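Local atomic coordinates of putative fructose-aminoacid-6-phosphate deglycase (Bacillus subtilis, PDB entry 3EUA), a protein that catalyses the conversion of a range of fructosamine 6-phosphates to glucose 6-phosphate and a free amino acid. Residues K272-T284 with A295-A307. Numbering follows the deposited sequence.
Sequences KLTVLDAASYDFT and APLVLNRVLRSYA
Two aromatic rings, Tyr281 and Phe283, from the loop beyond the 3-10 turn 278-280, share Val298, each meeting a different methyl. Tyr281 CD2 lies 3.6 Å from Val298 CG1, and Phe283 CZ reaches Val298 CG2 and rests near Ala295 CA. The valine can serve both because CG1 stands anti to its backbone N (chi1 -174°), which leaves CG2 beside that nitrogen. The Tyr281 ring is wedged further: Leu299 CD2 sits at its edge, 4.0 Å from Tyr281 CE2, while Asp277 O is poised 3.9 Å above the plane, over the ring centre. The Tyr281 hydroxyl passes Val302 and hydrogen-bonds Glu179 of helix 158-190. Replacing Tyr281 by an alanine is likely to leave Glu179 without this partner and to open a gap against Val298, Leu299 and Val302. On the strand, Leu276 gives up the most surface. Its CD2 is 3.6 Å from Val302 CG1 and equally near Leu303 CD2, whereas its CB meets Leu299 CD2 at 3.7 Å. Thr274 CG2 approaches the edge of the Tyr306 ring, 3.6 Å from Tyr306 CE2. Ala278 CB and Ala295 CB are 3.9 Å apart, where the CA atoms of the two segments come nearest. No polar bond joins the segments; mostly methyls and ring carbons touch, with Leu276 O brushing Leu299 CD2. The strand and helix axes, 9.5 Å apart at closest approach, run at 142°: helix 288-313 packs roughly antiparallel to strand 273-277, outermost in this chain, on one face of the parallel sheet, and helix 256-269, touched by Val275, on the other, the alpha-beta-alpha sandwich of the second SIS domain.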
ATOM      1  N   LYS A 272      -4.703   8.252  24.327  1.00 23.00           N
ATOM      2  CA  LYS A 272      -3.909   7.029  24.484  1.00 23.16           C
ATOM      3  C   LYS A 272      -2.915   6.914  23.342  1.00 22.12           C
ATOM      4  O   LYS A 272      -3.036   6.049  22.466  1.00 21.94           O
ATOM      5  CB  LYS A 272      -4.804   5.787  24.533  1.00 23.29           C
ATOM      6  CG  LYS A 272      -5.804   5.673  25.749  1.00 25.20           C
ATOM      7  CD  LYS A 272      -6.805   4.529  25.448  1.00 25.07           C
ATOM      8  CE  LYS A 272      -7.856   4.229  26.499  1.00 26.69           C
ATOM      9  NZ  LYS A 272      -8.793   3.125  26.031  1.00 25.04           N
ATOM     10  N   LEU A 273      -1.920   7.796  23.352  1.00 21.67           N
ATOM     11  CA  LEU A 273      -0.905   7.863  22.286  1.00 21.29           C
ATOM     12  C   LEU A 273       0.427   7.302  22.740  1.00 21.26           C
ATOM     13  O   LEU A 273       0.865   7.568  23.852  1.00 21.24           O
ATOM     14  CB  LEU A 273      -0.659   9.316  21.872  1.00 21.55           C
ATOM     15  CG  LEU A 273      -1.860  10.137  21.422  1.00 22.40           C
ATOM     16  CD1 LEU A 273      -1.387  11.472  20.920  1.00 22.73           C
ATOM     17  CD2 LEU A 273      -2.639   9.416  20.321  1.00 23.02           C
ATOM     18  N   THR A 274       1.046   6.481  21.892  1.00 20.83           N
ATOM     19  CA  THR A 274       2.355   5.910  22.195  1.00 20.38           C
ATOM     20  C   THR A 274       3.195   6.426  21.076  1.00 20.55           C
ATOM     21  O   THR A 274       3.067   5.959  19.934  1.00 20.39           O
ATOM     22  CB  THR A 274       2.329   4.380  22.227  1.00 20.13           C
ATOM     23  OG1 THR A 274       1.510   3.954  23.327  1.00 19.19           O
ATOM     24  CG2 THR A 274       3.695   3.852  22.451  1.00 20.98           C
ATOM     25  N   VAL A 275       4.061   7.385  21.381  1.00 20.12           N
ATOM     26  CA  VAL A 275       4.844   8.054  20.357  1.00 20.25           C
ATOM     27  C   VAL A 275       6.319   7.646  20.352  1.00 20.52           C
ATOM     28  O   VAL A 275       6.983   7.701  21.376  1.00 20.32           O
ATOM     29  CB  VAL A 275       4.787   9.607  20.548  1.00 20.29           C
ATOM     30  CG1 VAL A 275       5.525  10.331  19.439  1.00 19.28           C
ATOM     31  CG2 VAL A 275       3.326  10.091  20.651  1.00 19.36           C
ATOM     32  N   LEU A 276       6.811   7.215  19.201  1.00 20.26           N
ATOM     33  CA  LEU A 276       8.234   6.859  19.061  1.00 20.69           C
ATOM     34  C   LEU A 276       8.795   7.829  18.067  1.00 20.58           C
ATOM     35  O   LEU A 276       8.422   7.803  16.882  1.00 20.06           O
ATOM     36  CB  LEU A 276       8.447   5.429  18.537  1.00 20.85           C
ATOM     37  CG  LEU A 276       8.235   4.298  19.528  1.00 22.05           C
ATOM     38  CD1 LEU A 276       6.753   4.136  19.838  1.00 22.93           C
ATOM     39  CD2 LEU A 276       8.846   3.042  18.909  1.00 23.50           C
ATOM     40  N   ASP A 277       9.660   8.715  18.542  1.00 20.79           N
ATOM     41  CA  ASP A 277      10.244   9.741  17.681  1.00 21.00           C
ATOM     42  C   ASP A 277      11.733   9.480  17.526  1.00 20.62           C
ATOM     43  O   ASP A 277      12.493   9.574  18.499  1.00 20.69           O
ATOM     44  CB  ASP A 277       9.988  11.142  18.277  1.00 21.22           C
ATOM     45  CG  ASP A 277      10.491  12.301  17.381  1.00 22.22           C
ATOM     46  OD1 ASP A 277      11.212  12.087  16.374  1.00 22.69           O
ATOM     47  OD2 ASP A 277      10.163  13.463  17.704  1.00 25.43           O
ATOM     48  N   ALA A 278      12.144   9.155  16.300  1.00 20.20           N
ATOM     49  CA  ALA A 278      13.531   8.866  15.973  1.00 20.47           C
ATOM     50  C   ALA A 278      14.471  10.041  16.289  1.00 20.94           C
ATOM     51  O   ALA A 278      15.662   9.863  16.509  1.00 20.89           O
ATOM     52  CB  ALA A 278      13.649   8.496  14.505  1.00 21.01           C
ATOM     53  N   ALA A 279      13.928  11.243  16.277  1.00 21.42           N
ATOM     54  CA  ALA A 279      14.728  12.418  16.609  1.00 21.83           C
ATOM     55  C   ALA A 279      15.218  12.380  18.056  1.00 22.35           C
ATOM     56  O   ALA A 279      16.210  13.050  18.377  1.00 22.33           O
ATOM     57  CB  ALA A 279      13.951  13.679  16.307  1.00 21.20           C
ATOM     58  N   SER A 280      14.564  11.590  18.919  1.00 23.48           N
ATOM     59  CA  SER A 280      14.969  11.451  20.325  1.00 24.04           C
ATOM     60  C   SER A 280      16.125  10.462  20.500  1.00 24.31           C
ATOM     61  O   SER A 280      16.646  10.355  21.596  1.00 24.11           O
ATOM     62  CB  SER A 280      13.772  11.064  21.195  1.00 24.14           C
ATOM     63  OG  SER A 280      13.311   9.761  20.901  1.00 24.94           O
ATOM     64  N   TYR A 281      16.513   9.744  19.438  1.00 24.37           N
ATOM     65  CA  TYR A 281      17.612   8.799  19.487  1.00 24.71           C
ATOM     66  C   TYR A 281      18.892   9.473  19.022  1.00 25.34           C
ATOM     67  O   TYR A 281      18.863  10.592  18.502  1.00 25.16           O
ATOM     68  CB  TYR A 281      17.288   7.528  18.666  1.00 24.72           C
ATOM     69  CG  TYR A 281      15.935   6.927  18.993  1.00 24.59           C
ATOM     70  CD1 TYR A 281      15.469   6.859  20.309  1.00 25.02           C
ATOM     71  CD2 TYR A 281      15.146   6.377  18.002  1.00 25.90           C
ATOM     72  CE1 TYR A 281      14.225   6.313  20.614  1.00 25.66           C
ATOM     73  CE2 TYR A 281      13.882   5.803  18.301  1.00 25.98           C
ATOM     74  CZ  TYR A 281      13.437   5.782  19.602  1.00 24.84           C
ATOM     75  OH  TYR A 281      12.217   5.235  19.892  1.00 24.63           O
ATOM     76  N   ASP A 282      20.022   8.789  19.201  1.00 26.30           N
ATOM     77  CA  ASP A 282      21.338   9.341  18.857  1.00 26.60           C
ATOM     78  C   ASP A 282      21.849   8.908  17.488  1.00 26.39           C
ATOM     79  O   ASP A 282      22.392   7.821  17.354  1.00 26.91           O
ATOM     80  CB  ASP A 282      22.316   8.914  19.954  1.00 26.19           C
ATOM     81  CG  ASP A 282      23.714   9.458  19.754  1.00 28.32           C
ATOM     82  OD1 ASP A 282      23.951  10.155  18.742  1.00 28.07           O
ATOM     83  OD2 ASP A 282      24.584   9.172  20.618  1.00 30.19           O
ATOM     84  N   PHE A 283      21.692   9.774  16.493  1.00 26.19           N
ATOM     85  CA  PHE A 283      22.167   9.532  15.136  1.00 26.16           C
ATOM     86  C   PHE A 283      23.382  10.385  14.823  1.00 26.51           C
ATOM     87  O   PHE A 283      23.694  10.610  13.668  1.00 27.32           O
ATOM     88  CB  PHE A 283      21.044   9.832  14.127  1.00 26.11           C
ATOM     89  CG  PHE A 283      19.937   8.781  14.106  1.00 24.74           C
ATOM     90  CD1 PHE A 283      18.894   8.822  15.023  1.00 25.36           C
ATOM     91  CD2 PHE A 283      19.932   7.790  13.148  1.00 25.37           C
ATOM     92  CE1 PHE A 283      17.895   7.859  14.996  1.00 25.38           C
ATOM     93  CE2 PHE A 283      18.946   6.837  13.117  1.00 23.31           C
ATOM     94  CZ  PHE A 283      17.933   6.864  14.039  1.00 24.66           C
ATOM     95  N   THR A 284      24.099  10.833  15.852  1.00 26.96           N
ATOM     96  CA  THR A 284      25.257  11.699  15.673  1.00 27.34           C
ATOM     97  C   THR A 284      26.425  11.055  14.903  1.00 27.82           C
ATOM     98  O   THR A 284      27.224  11.787  14.298  1.00 28.74           O
ATOM     99  CB  THR A 284      25.750  12.258  17.082  1.00 27.30           C
ATOM    100  OG1 THR A 284      26.229  11.199  17.914  1.00 27.46           O
ATOM    101  CG2 THR A 284      24.613  12.976  17.834  1.00 27.33           C
ATOM    102  N   ALA A 295      16.647   5.444  10.085  1.00 17.66           N
ATOM    103  CA  ALA A 295      15.746   5.615  11.246  1.00 18.54           C
ATOM    104  C   ALA A 295      14.690   4.528  11.371  1.00 17.95           C
ATOM    105  O   ALA A 295      14.387   4.118  12.506  1.00 18.25           O
ATOM    106  CB  ALA A 295      15.071   6.967  11.246  1.00 18.25           C
ATOM    107  N   PRO A 296      14.101   4.082  10.237  1.00 17.84           N
ATOM    108  CA  PRO A 296      13.079   3.027  10.405  1.00 17.67           C
ATOM    109  C   PRO A 296      13.582   1.732  11.066  1.00 17.85           C
ATOM    110  O   PRO A 296      12.797   1.018  11.733  1.00 17.95           O
ATOM    111  CB  PRO A 296      12.613   2.726   8.981  1.00 16.96           C
ATOM    112  CG  PRO A 296      13.250   3.678   8.070  1.00 19.09           C
ATOM    113  CD  PRO A 296      14.250   4.513   8.833  1.00 17.18           C
ATOM    114  N   LEU A 297      14.852   1.397  10.826  1.00 17.81           N
ATOM    115  CA  LEU A 297      15.471   0.203  11.448  1.00 17.96           C
ATOM    116  C   LEU A 297      15.506   0.358  12.952  1.00 17.88           C
ATOM    117  O   LEU A 297      15.193  -0.582  13.698  1.00 18.58           O
ATOM    118  CB  LEU A 297      16.871  -0.062  10.943  1.00 17.70           C
ATOM    119  CG  LEU A 297      16.984  -0.639   9.547  1.00 19.83           C
ATOM    120  CD1 LEU A 297      16.190   0.157   8.487  1.00 19.38           C
ATOM    121  CD2 LEU A 297      18.446  -0.702   9.172  1.00 20.16           C
ATOM    122  N   VAL A 298      15.850   1.537  13.408  1.00 17.68           N
ATOM    123  CA  VAL A 298      15.885   1.810  14.846  1.00 17.55           C
ATOM    124  C   VAL A 298      14.484   1.784  15.454  1.00 17.40           C
ATOM    125  O   VAL A 298      14.275   1.219  16.510  1.00 18.29           O
ATOM    126  CB  VAL A 298      16.491   3.189  15.130  1.00 17.26           C
ATOM    127  CG1 VAL A 298      16.641   3.343  16.631  1.00 15.86           C
ATOM    128  CG2 VAL A 298      17.868   3.313  14.454  1.00 18.63           C
ATOM    129  N   LEU A 299      13.529   2.424  14.775  1.00 17.54           N
ATOM    130  CA  LEU A 299      12.137   2.459  15.233  1.00 17.86           C
ATOM    131  C   LEU A 299      11.607   1.021  15.339  1.00 17.38           C
ATOM    132  O   LEU A 299      10.976   0.634  16.338  1.00 17.44           O
ATOM    133  CB  LEU A 299      11.290   3.358  14.306  1.00 17.98           C
ATOM    134  CG  LEU A 299      11.478   4.898  14.389  1.00 17.31           C
ATOM    135  CD1 LEU A 299      10.900   5.652  13.173  1.00 16.17           C
ATOM    136  CD2 LEU A 299      10.841   5.387  15.721  1.00 18.44           C
ATOM    137  N   ASN A 300      11.924   0.219  14.338  1.00 17.46           N
ATOM    138  CA  ASN A 300      11.527  -1.168  14.340  1.00 18.41           C
ATOM    139  C   ASN A 300      12.102  -1.967  15.510  1.00 18.16           C
ATOM    140  O   ASN A 300      11.403  -2.819  16.093  1.00 18.39           O
ATOM    141  CB  ASN A 300      11.969  -1.848  13.057  1.00 17.89           C
ATOM    142  CG  ASN A 300      11.461  -3.240  12.962  1.00 21.11           C
ATOM    143  OD1 ASN A 300      10.259  -3.443  12.960  1.00 22.49           O
ATOM    144  ND2 ASN A 300      12.368  -4.224  12.826  1.00 20.79           N
ATOM    145  N   ARG A 301      13.379  -1.731  15.815  1.00 18.48           N
ATOM    146  CA  ARG A 301      14.036  -2.441  16.916  1.00 18.44           C
ATOM    147  C   ARG A 301      13.420  -2.061  18.255  1.00 18.08           C
ATOM    148  O   ARG A 301      13.186  -2.898  19.109  1.00 18.22           O
ATOM    149  CB  ARG A 301      15.528  -2.136  16.935  1.00 18.87           C
ATOM    150  CG  ARG A 301      16.327  -2.849  18.054  1.00 18.76           C
ATOM    151  CD  ARG A 301      16.257  -4.402  17.910  1.00 20.95           C
ATOM    152  NE  ARG A 301      16.749  -5.119  19.083  1.00 20.33           N
ATOM    153  CZ  ARG A 301      16.011  -5.453  20.141  1.00 21.69           C
ATOM    154  NH1 ARG A 301      14.734  -5.138  20.233  1.00 22.64           N
ATOM    155  NH2 ARG A 301      16.564  -6.117  21.133  1.00 24.21           N
ATOM    156  N   VAL A 302      13.154  -0.770  18.451  1.00 18.95           N
ATOM    157  CA  VAL A 302      12.531  -0.311  19.705  1.00 18.60           C
ATOM    158  C   VAL A 302      11.150  -0.931  19.880  1.00 19.14           C
ATOM    159  O   VAL A 302      10.801  -1.410  20.970  1.00 19.34           O
ATOM    160  CB  VAL A 302      12.430   1.207  19.734  1.00 18.77           C
ATOM    161  CG1 VAL A 302      11.553   1.681  20.889  1.00 18.97           C
ATOM    162  CG2 VAL A 302      13.858   1.815  19.793  1.00 18.53           C
ATOM    163  N   LEU A 303      10.375  -0.959  18.793  1.00 19.67           N
ATOM    164  CA  LEU A 303       9.033  -1.546  18.797  1.00 19.63           C
ATOM    165  C   LEU A 303       9.059  -3.016  19.194  1.00 20.59           C
ATOM    166  O   LEU A 303       8.141  -3.490  19.852  1.00 20.47           O
ATOM    167  CB  LEU A 303       8.355  -1.368  17.444  1.00 19.53           C
ATOM    168  CG  LEU A 303       7.747   0.002  17.157  1.00 18.99           C
ATOM    169  CD1 LEU A 303       7.311   0.046  15.725  1.00 17.81           C
ATOM    170  CD2 LEU A 303       6.583   0.302  18.132  1.00 18.58           C
ATOM    171  N   ARG A 304      10.123  -3.727  18.840  1.00 21.98           N
ATOM    172  CA  ARG A 304      10.227  -5.114  19.249  1.00 23.21           C
ATOM    173  C   ARG A 304      10.287  -5.215  20.771  1.00 22.04           C
ATOM    174  O   ARG A 304       9.761  -6.161  21.312  1.00 22.56           O
ATOM    175  CB  ARG A 304      11.451  -5.802  18.670  1.00 24.56           C
ATOM    176  CG  ARG A 304      11.458  -7.333  18.889  1.00 30.02           C
ATOM    177  CD  ARG A 304      10.614  -7.969  17.852  1.00 37.27           C
ATOM    178  NE  ARG A 304      10.422  -9.404  18.015  1.00 40.59           N
ATOM    179  CZ  ARG A 304       9.874 -10.190  17.079  1.00 42.39           C
ATOM    180  NH1 ARG A 304       9.735 -11.493  17.306  1.00 42.30           N
ATOM    181  NH2 ARG A 304       9.493  -9.693  15.897  1.00 42.19           N
ATOM    182  N   SER A 305      10.929  -4.273  21.462  1.00 21.75           N
ATOM    183  CA  SER A 305      10.997  -4.324  22.917  1.00 21.53           C
ATOM    184  C   SER A 305       9.611  -4.057  23.515  1.00 21.26           C
ATOM    185  O   SER A 305       9.255  -4.619  24.552  1.00 20.44           O
ATOM    186  CB  SER A 305      12.064  -3.356  23.440  1.00 22.21           C
ATOM    187  OG  SER A 305      11.712  -2.012  23.202  1.00 21.42           O
ATOM    188  N   TYR A 306       8.819  -3.217  22.835  1.00 20.85           N
ATOM    189  CA  TYR A 306       7.459  -2.919  23.261  1.00 20.37           C
ATOM    190  C   TYR A 306       6.628  -4.191  23.127  1.00 20.10           C
ATOM    191  O   TYR A 306       5.847  -4.508  24.021  1.00 20.82           O
ATOM    192  CB  TYR A 306       6.839  -1.779  22.443  1.00 20.32           C
ATOM    193  CG  TYR A 306       7.226  -0.350  22.827  1.00 21.44           C
ATOM    194  CD1 TYR A 306       8.554   0.048  22.921  1.00 22.56           C
ATOM    195  CD2 TYR A 306       6.240   0.623  23.029  1.00 22.73           C
ATOM    196  CE1 TYR A 306       8.897   1.354  23.246  1.00 21.71           C
ATOM    197  CE2 TYR A 306       6.570   1.931  23.347  1.00 22.78           C
ATOM    198  CZ  TYR A 306       7.897   2.298  23.453  1.00 22.23           C
ATOM    199  OH  TYR A 306       8.211   3.611  23.773  1.00 21.32           O
ATOM    200  N   ALA A 307       6.818  -4.911  22.023  1.00 19.54           N
ATOM    201  CA  ALA A 307       6.118  -6.178  21.754  1.00 19.85           C
ATOM    202  C   ALA A 307       6.411  -7.226  22.821  1.00 19.92           C
ATOM    203  O   ALA A 307       5.499  -7.896  23.296  1.00 19.56           O
ATOM    204  CB  ALA A 307       6.493  -6.704  20.355  1.00 19.36           C
TER